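Local coordinates for Tv2483 (Treponema vincentii, PDB 6DET), which selectively binds L-arginine as a solute-binding lipoprotein and probably delivers it to an ABC transporter, at residues D193-L198 and S257-L262. Numbering follows the deposited sequence.
Sequences DLIYSL and SNLSIL. With ARG (arginine), chain B.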
loop_
_atom_site.group_PDB
_atom_site.type_symbol
_atom_site.label_atom_id
_atom_site.label_comp_id
_atom_site.label_asym_id
_atom_site.label_seq_id
_atom_site.Cartn_x
_atom_site.Cartn_y
_atom_site.Cartn_z
ATOM N N ASP A 193 -6.309 -4.432 2.973
ATOM C CA ASP A 193 -6.156 -4.389 1.522
ATOM C C ASP A 193 -6.031 -5.814 1.009
ATOM O O ASP A 193 -5.279 -6.629 1.564
ATOM C CB ASP A 193 -4.931 -3.587 1.056
ATOM C CG ASP A 193 -5.044 -2.088 1.294
ATOM O OD1 ASP A 193 -6.117 -1.577 1.666
ATOM O OD2 ASP A 193 -4.013 -1.392 1.062
ATOM N N LEU A 194 -6.779 -6.110 -0.054
ATOM C CA LEU A 194 -6.674 -7.413 -0.693
ATOM C C LEU A 194 -5.229 -7.791 -0.995
ATOM O O LEU A 194 -4.806 -8.917 -0.709
ATOM C CB LEU A 194 -7.505 -7.414 -1.983
ATOM C CG LEU A 194 -7.501 -8.720 -2.769
ATOM C CD1 LEU A 194 -8.143 -9.825 -1.955
ATOM C CD2 LEU A 194 -8.258 -8.512 -4.079
ATOM N N ILE A 195 -4.446 -6.862 -1.570
ATOM C CA ILE A 195 -3.136 -7.215 -2.128
ATOM C C ILE A 195 -2.221 -7.817 -1.058
ATOM O O ILE A 195 -1.550 -8.832 -1.294
ATOM C CB ILE A 195 -2.480 -5.985 -2.795
ATOM C CG1 ILE A 195 -3.123 -5.746 -4.175
ATOM C CG2 ILE A 195 -0.978 -6.154 -2.917
ATOM C CD1 ILE A 195 -2.685 -6.757 -5.271
ATOM N N TYR A 196 -2.144 -7.192 0.114
ATOM C CA TYR A 196 -1.223 -7.723 1.118
ATOM C C TYR A 196 -1.833 -8.868 1.899
ATOM O O TYR A 196 -1.119 -9.491 2.694
ATOM C CB TYR A 196 -0.690 -6.610 2.069
ATOM C CG TYR A 196 -1.676 -5.931 3.015
ATOM C CD1 TYR A 196 -1.938 -4.559 2.919
ATOM C CD2 TYR A 196 -2.270 -6.643 4.060
ATOM C CE1 TYR A 196 -2.802 -3.939 3.794
ATOM C CE2 TYR A 196 -3.143 -6.040 4.932
ATOM C CZ TYR A 196 -3.406 -4.698 4.821
ATOM O OH TYR A 196 -4.266 -4.100 5.715
ATOM N N SER A 197 -3.100 -9.197 1.624
ATOM C CA SER A 197 -3.846 -10.273 2.285
ATOM C C SER A 197 -3.894 -11.572 1.480
ATOM O O SER A 197 -4.428 -12.577 1.972
ATOM C CB SER A 197 -5.269 -9.798 2.538
ATOM O OG SER A 197 -5.252 -8.693 3.395
ATOM N N LEU A 198 -3.325 -11.600 0.271
ATOM C CA LEU A 198 -3.527 -12.761 -0.596
ATOM C C LEU A 198 -3.015 -14.051 0.039
ATOM O O LEU A 198 -3.666 -15.097 -0.067
ATOM C CB LEU A 198 -2.871 -12.521 -1.951
ATOM C CG LEU A 198 -3.608 -11.447 -2.749
ATOM C CD1 LEU A 198 -2.803 -11.054 -3.964
ATOM C CD2 LEU A 198 -5.006 -11.910 -3.146
ATOM N N SER A 257 1.199 -14.988 -9.880
ATOM C CA SER A 257 0.815 -14.570 -11.235
ATOM C C SER A 257 1.262 -13.138 -11.459
ATOM O O SER A 257 1.706 -12.445 -10.530
ATOM C CB SER A 257 -0.697 -14.699 -11.443
ATOM O OG SER A 257 -1.380 -13.717 -10.683
ATOM N N ASN A 258 1.143 -12.688 -12.714
ATOM C CA ASN A 258 1.545 -11.333 -13.091
ATOM C C ASN A 258 0.374 -10.393 -12.866
ATOM O O ASN A 258 -0.586 -10.371 -13.660
ATOM C CB ASN A 258 1.999 -11.282 -14.546
ATOM C CG ASN A 258 2.277 -9.883 -14.999
ATOM O OD1 ASN A 258 2.474 -8.976 -14.178
ATOM N ND2 ASN A 258 2.293 -9.689 -16.306
ATOM N N LEU A 259 0.482 -9.573 -11.816
ATOM C CA LEU A 259 -0.534 -8.590 -11.464
ATOM C C LEU A 259 -0.148 -7.173 -11.885
ATOM O O LEU A 259 -0.875 -6.225 -11.567
ATOM C CB LEU A 259 -0.804 -8.609 -9.955
ATOM C CG LEU A 259 -1.261 -9.920 -9.347
ATOM C CD1 LEU A 259 -1.536 -9.743 -7.856
ATOM C CD2 LEU A 259 -2.513 -10.454 -10.062
ATOM N N SER A 260 0.974 -6.997 -12.573
ATOM C CA SER A 260 1.468 -5.648 -12.843
ATOM C C SER A 260 0.558 -4.963 -13.860
ATOM O O SER A 260 0.236 -5.551 -14.900
ATOM C CB SER A 260 2.897 -5.701 -13.381
ATOM O OG SER A 260 3.343 -4.400 -13.695
ATOM N N ILE A 261 0.151 -3.725 -13.578
ATOM C CA ILE A 261 -0.666 -2.968 -14.526
ATOM C C ILE A 261 0.071 -1.748 -15.058
ATOM O O ILE A 261 -0.568 -0.776 -15.474
ATOM C CB ILE A 261 -2.015 -2.567 -13.928
ATOM C CG1 ILE A 261 -1.845 -1.712 -12.688
ATOM C CG2 ILE A 261 -2.837 -3.839 -13.626
ATOM C CD1 ILE A 261 -3.077 -0.946 -12.347
ATOM N N LEU A 262 1.407 -1.765 -15.028
ATOM C CA LEU A 262 2.174 -0.599 -15.435
ATOM C C LEU A 262 2.086 -0.294 -16.921
ATOM O O LEU A 262 2.579 0.771 -17.331
ATOM C CB LEU A 262 3.638 -0.791 -15.052
ATOM C CG LEU A 262 3.978 -0.454 -13.586
ATOM C CD1 LEU A 262 5.318 -1.056 -13.189
ATOM C CD2 LEU A 262 4.036 1.075 -13.308
HETATM N N ARG B . -3.158 1.295 1.051
HETATM C CA ARG B . -2.853 1.869 2.388
HETATM C C ARG B . -2.634 3.371 2.255
HETATM O O ARG B . -2.346 3.832 1.133
HETATM C CB ARG B . -1.609 1.220 2.994
HETATM C CG ARG B . -1.775 -0.255 3.345
HETATM C CD ARG B . -0.501 -0.911 3.870
HETATM N NE ARG B . -0.109 -0.319 5.134
HETATM C CZ ARG B . 0.928 0.493 5.308
HETATM N NH1 ARG B . 1.135 0.996 6.527
HETATM N NH2 ARG B . 1.732 0.816 4.293
HETATM O OXT ARG B . -2.724 4.099 3.253
#
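Ile195 and Leu259 meet across two backbones that stay well apart, 9.8 Å between their CA atoms: a short, weakly bonded helical turn at about 194-197 faces the irregular chain 257-262 that follows helix 246-255. The touch is purely apolar and small. Ile195 CD1 meets Leu259 CD1 tip to tip at 4.1 Å; with CG1 beside the backbone N (chi1 -78°), a second torsion of -74° swings CD1 toward the leucine. Leu198, three residues on, comes to the same methyl, CD1 to Leu259 CD1 at 4.3 Å, so one leucine branch serves both partners. Around Leu259 the loop is shaped by an Asx turn, in which Ser260 N donates to Asn258 OD1 (3.0 Å) from above the amide's carbonyl plane.

In this family 3 solute-binding protein the turn after strand 189-193 also supplies the arginine pocket. Asp193 OD2 accepts from the ligand's N at 2.8 Å and bonds Tyr219 OH, while OD1 forms a salt bridge with Lys124; these partners fix the carboxylate against the ligand's amino group. Tyr196 CE1 lies 3.8 Å from the ligand's CD, meeting it obliquely. The Tyr196 ring carries Asp193 O over one face, and Ser197 OG donates to that same oxygen.

Strand 120-129 borders both segments, through Asn122 at Asp193 and Leu194 and Leu120 at Leu259, while Phe255 of helix 246-255 packs on Leu198.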